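Long-range contacts in glycosyl hydrolase, family 38 (PDB 5KBP), which probably hydrolyses alpha-linked mannose from glycans, as a metal-binding alpha-mannosidase of glycoside hydrolase family 38: residues Ser360-Arg366 with Thr765-Gln769; Asn667-Asp671 with Ala768-Gly772; Gly734-Tyr738 with Val748-Arg752. All blocks are in the same frame, centred on the assembly; numbering follows the deposited sequence.

In the fold
All three contacts lie near the junction between the helical middle of the enzyme and the antiparallel beta sheets of its C-terminal half. Contact 1 ties the start of helix 362-393 to the loop between strands 745-753 and 772-783. Contact 2 uses the end of that same loop, sharing Ala768 and Gln769, and joins it to the turn between strands 659-667 and 672-679; their centres are 12 Å apart. Contact 3, the hairpin 737-740/745-753, falls between the paired segments of both other contacts in sequence, its centre 18 Å from contact 1 and 15 Å from contact 2. Ile751 packs on Cys770, so the hairpin and the loop pack directly against each other.

Contact 1: Ser360-Arg366 with Thr765-Gln769; sequences SVDEVHR and TPEAQ
Two carboxylates approach each other here, with Asp362 OD2 and Glu767 OE2 only 4.1 Å apart, and each is offset by donors. Segment 360-366 is extended at Ser360 and Val361, then turns helical from Asp362, with Val361 at the N-cap position. Segment 765-769 begins with an extended Thr765 (phi/psi -131/78) and winds into a 3-10 turn over 766-769, where Ala768 N bonds to Thr765 O at 3.0 Å. Pro766, whose ring fixes phi and which has no amide hydrogen to offer, suits the first residue of that turn. The closest CA atoms are those of Asp362 and Thr765, 5.7 Å apart. Asp362 (chi1 m) points toward the turn and accepts Glu767 N at OD2, 3.1 Å and nearly straight (166°). Its OD1 is salt-bridged to Arg303. Glu767 (chi1 m, chi2 t) reaches across to Arg366, one turn after Asp362: Arg366 NH1 donates to Glu767 OE2 at 3.0 Å, at the edge of the guanidinium, near its plane. The long arginine also spans to Glu373 of the second subunit through NH2. The methyl of Thr765 packs against the residues leading into the helix, CG2 lying 3.5 Å from Ser360 O and 3.8 Å from Val361 CA. Thus a first-turn aspartate holding a 3-10 amide, and a salt bridge one turn on, tie middle-domain helix 362-393 to the loop between strands 745-753 and 772-783, with the His365 side chain touching Tyr305 and Leu306 of helix 304-332.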
loop_
_atom_site.group_PDB
_atom_site.type_symbol
_atom_site.label_atom_id
_atom_site.label_comp_id
_atom_site.label_asym_id
_atom_site.label_seq_id
_atom_site.Cartn_x
_atom_site.Cartn_y
_atom_site.Cartn_z
ATOM N N SER A 360 12.974 -6.050 -7.329
ATOM C CA SER A 360 12.071 -5.228 -8.121
ATOM C C SER A 360 12.448 -3.759 -7.934
ATOM O O SER A 360 13.428 -3.428 -7.259
ATOM C CB SER A 360 10.616 -5.498 -7.730
ATOM O OG SER A 360 10.244 -6.829 -8.036
ATOM N N VAL A 361 11.660 -2.870 -8.535
ATOM C CA VAL A 361 11.897 -1.437 -8.404
ATOM C C VAL A 361 11.250 -0.940 -7.117
ATOM O O VAL A 361 10.454 -1.655 -6.495
ATOM C CB VAL A 361 11.379 -0.668 -9.632
ATOM C CG1 VAL A 361 12.264 -0.948 -10.838
ATOM C CG2 VAL A 361 9.942 -1.054 -9.930
ATOM N N ASP A 362 11.587 0.290 -6.713
ATOM C CA ASP A 362 11.194 0.784 -5.394
ATOM C C ASP A 362 9.681 0.798 -5.216
ATOM O O ASP A 362 9.176 0.497 -4.128
ATOM C CB ASP A 362 11.759 2.185 -5.165
ATOM C CG ASP A 362 13.270 2.200 -5.099
ATOM O OD1 ASP A 362 13.880 1.111 -5.073
ATOM O OD2 ASP A 362 13.846 3.305 -5.059
ATOM N N GLU A 363 8.940 1.155 -6.269
ATOM C CA GLU A 363 7.489 1.253 -6.145
ATOM C C GLU A 363 6.866 -0.090 -5.795
ATOM O O GLU A 363 5.869 -0.140 -5.064
ATOM C CB GLU A 363 6.879 1.793 -7.440
ATOM C CG GLU A 363 7.318 3.201 -7.813
ATOM C CD GLU A 363 8.680 3.237 -8.480
ATOM O OE1 GLU A 363 9.466 4.159 -8.182
ATOM O OE2 GLU A 363 8.964 2.336 -9.297
ATOM N N VAL A 364 7.441 -1.183 -6.298
ATOM C CA VAL A 364 6.901 -2.510 -6.018
ATOM C C VAL A 364 7.023 -2.831 -4.534
ATOM O O VAL A 364 6.072 -3.308 -3.902
ATOM C CB VAL A 364 7.610 -3.570 -6.881
ATOM C CG1 VAL A 364 7.291 -4.966 -6.373
ATOM C CG2 VAL A 364 7.216 -3.423 -8.345
ATOM N N HIS A 365 8.191 -2.559 -3.953
ATOM C CA HIS A 365 8.457 -2.999 -2.588
ATOM C C HIS A 365 7.794 -2.106 -1.547
ATOM O O HIS A 365 7.481 -2.577 -0.449
ATOM C CB HIS A 365 9.965 -3.080 -2.355
ATOM C CG HIS A 365 10.638 -4.126 -3.187
ATOM N ND1 HIS A 365 11.702 -3.848 -4.018
ATOM C CD2 HIS A 365 10.388 -5.449 -3.328
ATOM C CE1 HIS A 365 12.087 -4.956 -4.625
ATOM N NE2 HIS A 365 11.302 -5.942 -4.228
ATOM N N ARG A 366 7.572 -0.827 -1.860
ATOM C CA ARG A 366 6.728 -0.013 -0.992
ATOM C C ARG A 366 5.299 -0.532 -0.982
ATOM O O ARG A 366 4.611 -0.440 0.039
ATOM C CB ARG A 366 6.761 1.453 -1.427
ATOM C CG ARG A 366 8.116 2.120 -1.264
ATOM C CD ARG A 366 7.988 3.633 -1.222
ATOM N NE ARG A 366 7.330 4.159 -2.413
ATOM C CZ ARG A 366 7.965 4.491 -3.531
ATOM N NH1 ARG A 366 9.281 4.351 -3.612
ATOM N NH2 ARG A 366 7.287 4.962 -4.568
ATOM N N THR A 765 17.507 1.654 -8.066
ATOM C CA THR A 765 16.685 1.329 -6.900
ATOM C C THR A 765 17.363 1.912 -5.666
ATOM O O THR A 765 18.020 1.191 -4.902
ATOM C CB THR A 765 16.480 -0.181 -6.765
ATOM O OG1 THR A 765 17.750 -0.847 -6.798
ATOM C CG2 THR A 765 15.611 -0.704 -7.901
ATOM N N PRO A 766 17.233 3.224 -5.446
ATOM C CA PRO A 766 17.899 3.836 -4.284
ATOM C C PRO A 766 17.360 3.353 -2.949
ATOM O O PRO A 766 18.110 3.329 -1.967
ATOM C CB PRO A 766 17.649 5.337 -4.486
ATOM C CG PRO A 766 16.448 5.408 -5.375
ATOM C CD PRO A 766 16.566 4.229 -6.291
ATOM N N GLU A 767 16.085 2.966 -2.877
ATOM C CA GLU A 767 15.546 2.444 -1.626
ATOM C C GLU A 767 16.023 1.029 -1.328
ATOM O O GLU A 767 15.758 0.522 -0.232
ATOM C CB GLU A 767 14.018 2.496 -1.647
ATOM C CG GLU A 767 13.466 3.911 -1.575
ATOM C CD GLU A 767 11.953 3.953 -1.620
ATOM O OE1 GLU A 767 11.383 5.037 -1.382
ATOM O OE2 GLU A 767 11.335 2.905 -1.897
ATOM N N ALA A 768 16.709 0.382 -2.273
ATOM C CA ALA A 768 17.396 -0.871 -1.987
ATOM C C ALA A 768 18.644 -0.665 -1.140
ATOM O O ALA A 768 19.241 -1.652 -0.695
ATOM C CB ALA A 768 17.767 -1.580 -3.290
ATOM N N GLN A 769 19.055 0.585 -0.916
ATOM C CA GLN A 769 20.170 0.876 -0.025
ATOM C C GLN A 769 19.801 0.712 1.443
ATOM O O GLN A 769 20.691 0.798 2.296
ATOM C CB GLN A 769 20.688 2.295 -0.274
ATOM C CG GLN A 769 21.239 2.533 -1.673
ATOM C CD GLN A 769 22.599 1.895 -1.897
ATOM O OE1 GLN A 769 23.140 1.229 -1.016
ATOM N NE2 GLN A 769 23.160 2.103 -3.081
#

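Contact 2: Asn667-Asp671 with Ala768-Gly772; sequences NQIKD and AQCQG
The side-chain amide of Gln769 (chi1 m, chi2 m) grips Asp671 twice: Asp671 N donates to Gln769 OE1 at 2.8 Å, and Gln769 NE2 donates to Asp671 OD1 at 2.9 Å. Glutamine suits this place because it offers an acceptor and a donor side by side. The motif is an antiparallel beta bridge where strands 659-667 and 772-783 of the nine-strand sheet meet. Asn667 and Gly772 form a hydrogen-bonded pair, CA to CA 5.1 Å, with Asn667 N to Gly772 O at 2.8 Å and Gly772 N to Asn667 O at 2.9 Å. The touching parts, 667-671 and 769-772, run 171° apart end to end; beyond the bridge they leave strand geometry, and Cys770 (55/52) and Asp671 (58/52) take left-handed helical angles. Gly772 (128/-164) occupies a conformation that a CB would jam. In the gap, Gln771 (chi1 m, chi2 m) replaces backbone pairing: its NE2 donates to Ile669 O at 2.7 Å and to Gln769 O at 3.2 Å. The first carbons of the Lys670 side chain border the two glutamine carbonyl oxygens, and the rest leads away: Lys670 CB is 3.3 Å from Gln769 OE1 and Lys670 CG 4.0 Å from Gln771 OE1.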
loop_
_atom_site.group_PDB
_atom_site.type_symbol
_atom_site.label_atom_id
_atom_site.label_comp_id
_atom_site.label_asym_id
_atom_site.label_seq_id
_atom_site.Cartn_x
_atom_site.Cartn_y
_atom_site.Cartn_z
ATOM N N ASN A 667 21.385 2.840 9.588
ATOM C CA ASN A 667 22.138 2.651 8.352
ATOM C C ASN A 667 22.031 3.899 7.485
ATOM O O ASN A 667 21.015 4.134 6.829
ATOM C CB ASN A 667 21.631 1.420 7.611
ATOM C CG ASN A 667 22.449 1.109 6.377
ATOM O OD1 ASN A 667 21.906 0.908 5.291
ATOM N ND2 ASN A 667 23.765 1.083 6.534
ATOM N N GLN A 668 23.086 4.712 7.491
ATOM C CA GLN A 668 23.227 5.834 6.572
ATOM C C GLN A 668 24.357 5.589 5.576
ATOM O O GLN A 668 24.946 6.531 5.043
ATOM C CB GLN A 668 23.453 7.134 7.341
ATOM C CG GLN A 668 22.298 7.516 8.251
ATOM C CD GLN A 668 20.997 7.717 7.493
ATOM O OE1 GLN A 668 20.993 8.196 6.361
ATOM N NE2 GLN A 668 19.884 7.344 8.117
ATOM N N ILE A 669 24.661 4.318 5.323
ATOM C CA ILE A 669 25.756 3.906 4.458
ATOM C C ILE A 669 25.169 3.184 3.255
ATOM O O ILE A 669 24.185 2.446 3.382
ATOM C CB ILE A 669 26.754 3.002 5.214
ATOM C CG1 ILE A 669 27.320 3.737 6.432
ATOM C CG2 ILE A 669 27.878 2.542 4.303
ATOM C CD1 ILE A 669 28.035 5.028 6.094
ATOM N N LYS A 670 25.770 3.398 2.088
ATOM C CA LYS A 670 25.309 2.801 0.846
ATOM C C LYS A 670 26.372 1.869 0.275
ATOM O O LYS A 670 27.558 1.968 0.600
ATOM C CB LYS A 670 24.957 3.879 -0.188
ATOM C CG LYS A 670 23.863 4.829 0.264
ATOM C CD LYS A 670 23.651 5.946 -0.745
ATOM C CE LYS A 670 22.599 6.936 -0.267
ATOM N NZ LYS A 670 22.428 8.079 -1.210
ATOM N N ASP A 671 25.916 0.952 -0.582
ATOM C CA ASP A 671 26.795 0.069 -1.354
ATOM C C ASP A 671 27.700 -0.767 -0.450
ATOM O O ASP A 671 28.919 -0.811 -0.621
ATOM C CB ASP A 671 27.625 0.873 -2.359
ATOM C CG ASP A 671 26.764 1.650 -3.337
ATOM O OD1 ASP A 671 25.776 1.083 -3.847
ATOM O OD2 ASP A 671 27.078 2.832 -3.592
ATOM N N ALA A 768 16.709 0.382 -2.273
ATOM C CA ALA A 768 17.396 -0.871 -1.987
ATOM C C ALA A 768 18.644 -0.665 -1.140
ATOM O O ALA A 768 19.241 -1.652 -0.695
ATOM C CB ALA A 768 17.767 -1.580 -3.290
ATOM N N GLN A 769 19.055 0.585 -0.916
ATOM C CA GLN A 769 20.170 0.876 -0.025
ATOM C C GLN A 769 19.801 0.712 1.443
ATOM O O GLN A 769 20.691 0.798 2.296
ATOM C CB GLN A 769 20.688 2.295 -0.274
ATOM C CG GLN A 769 21.239 2.533 -1.673
ATOM C CD GLN A 769 22.599 1.895 -1.897
ATOM O OE1 GLN A 769 23.140 1.229 -1.016
ATOM N NE2 GLN A 769 23.160 2.103 -3.081
ATOM N N CYS A 770 18.520 0.503 1.751
ATOM C CA CYS A 770 18.061 0.160 3.098
ATOM C C CYS A 770 18.532 1.180 4.132
ATOM O O CYS A 770 19.128 0.836 5.155
ATOM C CB CYS A 770 18.510 -1.251 3.479
ATOM S SG CYS A 770 17.901 -2.544 2.381
ATOM N N GLN A 771 18.259 2.450 3.858
ATOM C CA GLN A 771 18.631 3.514 4.776
ATOM C C GLN A 771 17.614 3.622 5.906
ATOM O O GLN A 771 16.404 3.524 5.683
ATOM C CB GLN A 771 18.732 4.851 4.038
ATOM C CG GLN A 771 19.717 4.865 2.874
ATOM C CD GLN A 771 21.166 4.808 3.324
ATOM O OE1 GLN A 771 21.794 5.840 3.562
ATOM N NE2 GLN A 771 21.706 3.600 3.432
ATOM N N GLY A 772 18.112 3.820 7.127
ATOM C CA GLY A 772 17.253 4.092 8.256
ATOM C C GLY A 772 17.544 3.163 9.415
ATOM O O GLY A 772 18.587 2.502 9.465
#

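Contact 3: Gly734-Tyr738 with Val748-Arg752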
loop_
_atom_site.group_PDB
_atom_site.type_symbol
_atom_site.label_atom_id
_atom_site.label_comp_id
_atom_site.label_asym_id
_atom_site.label_seq_id
_atom_site.Cartn_x
_atom_site.Cartn_y
_atom_site.Cartn_z
ATOM N N GLY A 734 14.445 -13.591 10.102
ATOM C CA GLY A 734 14.479 -12.848 8.859
ATOM C C GLY A 734 15.857 -12.570 8.306
ATOM O O GLY A 734 15.975 -11.813 7.335
ATOM N N LEU A 735 16.905 -13.151 8.891
ATOM C CA LEU A 735 18.270 -12.998 8.388
ATOM C C LEU A 735 18.600 -14.270 7.612
ATOM O O LEU A 735 19.245 -15.192 8.108
ATOM C CB LEU A 735 19.243 -12.749 9.536
ATOM C CG LEU A 735 18.756 -11.820 10.653
ATOM C CD1 LEU A 735 19.829 -11.654 11.721
ATOM C CD2 LEU A 735 18.324 -10.468 10.100
ATOM N N ASN A 736 18.144 -14.304 6.361
ATOM C CA ASN A 736 18.049 -15.542 5.599
ATOM C C ASN A 736 19.275 -15.842 4.744
ATOM O O ASN A 736 19.299 -16.884 4.079
ATOM C CB ASN A 736 16.800 -15.506 4.713
ATOM C CG ASN A 736 15.526 -15.328 5.516
ATOM O OD1 ASN A 736 14.774 -14.376 5.309
ATOM N ND2 ASN A 736 15.281 -16.243 6.446
ATOM N N GLU A 737 20.287 -14.979 4.736
ATOM C CA GLU A 737 21.529 -15.245 4.020
ATOM C C GLU A 737 22.638 -15.542 5.019
ATOM O O GLU A 737 22.830 -14.790 5.982
ATOM C CB GLU A 737 21.937 -14.068 3.131
ATOM C CG GLU A 737 23.104 -14.395 2.208
ATOM C CD GLU A 737 23.681 -13.172 1.532
ATOM O OE1 GLU A 737 24.661 -12.604 2.058
ATOM O OE2 GLU A 737 23.152 -12.772 0.476
ATOM N N TYR A 738 23.368 -16.630 4.783
ATOM C CA TYR A 738 24.497 -17.003 5.620
ATOM C C TYR A 738 25.598 -17.576 4.741
ATOM O O TYR A 738 25.394 -17.871 3.559
ATOM C CB TYR A 738 24.095 -18.020 6.697
ATOM C CG TYR A 738 23.943 -19.431 6.176
ATOM C CD1 TYR A 738 22.761 -19.846 5.581
ATOM C CD2 TYR A 738 24.982 -20.350 6.278
ATOM C CE1 TYR A 738 22.613 -21.134 5.104
ATOM C CE2 TYR A 738 24.845 -21.638 5.799
ATOM C CZ TYR A 738 23.658 -22.025 5.214
ATOM O OH TYR A 738 23.517 -23.306 4.737
ATOM N N VAL A 748 26.501 -14.652 9.341
ATOM C CA VAL A 748 25.112 -14.333 9.039
ATOM C C VAL A 748 25.050 -12.904 8.523
ATOM O O VAL A 748 25.519 -11.973 9.189
ATOM C CB VAL A 748 24.212 -14.511 10.274
ATOM C CG1 VAL A 748 22.797 -14.041 9.969
ATOM C CG2 VAL A 748 24.210 -15.965 10.728
ATOM N N THR A 749 24.478 -12.728 7.334
ATOM C CA THR A 749 24.356 -11.406 6.735
ATOM C C THR A 749 23.208 -10.651 7.390
ATOM O O THR A 749 22.069 -11.132 7.408
ATOM C CB THR A 749 24.129 -11.515 5.230
ATOM O OG1 THR A 749 25.235 -12.197 4.629
ATOM C CG2 THR A 749 23.992 -10.129 4.613
ATOM N N LEU A 750 23.506 -9.467 7.920
ATOM C CA LEU A 750 22.487 -8.652 8.568
ATOM C C LEU A 750 21.757 -7.754 7.574
ATOM O O LEU A 750 20.523 -7.693 7.578
ATOM C CB LEU A 750 23.122 -7.806 9.676
ATOM C CG LEU A 750 23.834 -8.574 10.792
ATOM C CD1 LEU A 750 24.405 -7.612 11.820
ATOM C CD2 LEU A 750 22.890 -9.569 11.447
ATOM N N ILE A 751 22.500 -7.062 6.715
ATOM C CA ILE A 751 21.911 -6.100 5.792
ATOM C C ILE A 751 22.856 -5.945 4.608
ATOM O O ILE A 751 24.080 -5.946 4.768
ATOM C CB ILE A 751 21.629 -4.752 6.503
ATOM C CG1 ILE A 751 20.833 -3.806 5.603
ATOM C CG2 ILE A 751 22.924 -4.093 6.965
ATOM C CD1 ILE A 751 20.406 -2.530 6.302
ATOM N N ARG A 752 22.278 -5.839 3.413
ATOM C CA ARG A 752 23.051 -5.660 2.187
ATOM C C ARG A 752 22.399 -4.558 1.369
ATOM O O ARG A 752 21.198 -4.622 1.086
ATOM C CB ARG A 752 23.132 -6.960 1.382
ATOM C CG ARG A 752 24.109 -6.903 0.220
ATOM C CD ARG A 752 24.278 -8.261 -0.443
ATOM N NE ARG A 752 23.093 -8.657 -1.197
ATOM C CZ ARG A 752 22.896 -8.365 -2.478
ATOM N NH1 ARG A 752 21.790 -8.763 -3.092
ATOM N NH2 ARG A 752 23.807 -7.671 -3.144
HETATM O O HOH W 1 20.549 -12.424 5.654
#
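The two segments form part of a beta hairpin, strands 737-740 and 745-753, which belongs to a large antiparallel sheet. Tyr738 and Val748 make an antiparallel non-hydrogen-bonded pair, CA to CA 4.4 Å, and Thr749 N donates to Glu737 O at 3.0 Å. Before Glu737 the first chain bends off, so the segments run 109° apart. Where direct pairing fails, a water bridges: it accepts from Glu737 N at 2.7 Å and donates to Thr749 O at 2.7 Å. On its other edge the second segment carries a classic beta bulge, with Leu750 (-87/-47) and Ile751 both facing Leu674 of strand 672-679.

All the touching residues are buried, so polar groups need partners. Thr749 OG1 donates to Glu737 OE1 at 2.7 Å, while Glu737 OE2 is held by Ser301 and Asn298. Glu737 OE2 also lies 4.4 Å from Arg752 NE, an electrostatic proximity short of a salt bridge; that arginine pairs with Asp567, and its NE bonds to Ser301 OG, so the two charged side chains share Ser301. Tyr738 turns its ring away from Val748 and takes its hydroxyl to His687 and Arg698. Leu735, a branched apolar side chain, also touches Val304 and Gln308 of helix 304-332 and Phe776 and Tyr778 of strand 772-783; across the hairpin, Leu735 CB meets Val748 CG1 at 3.8 Å, and Leu735 CD1 meets Leu750 CD2 at 3.7 Å.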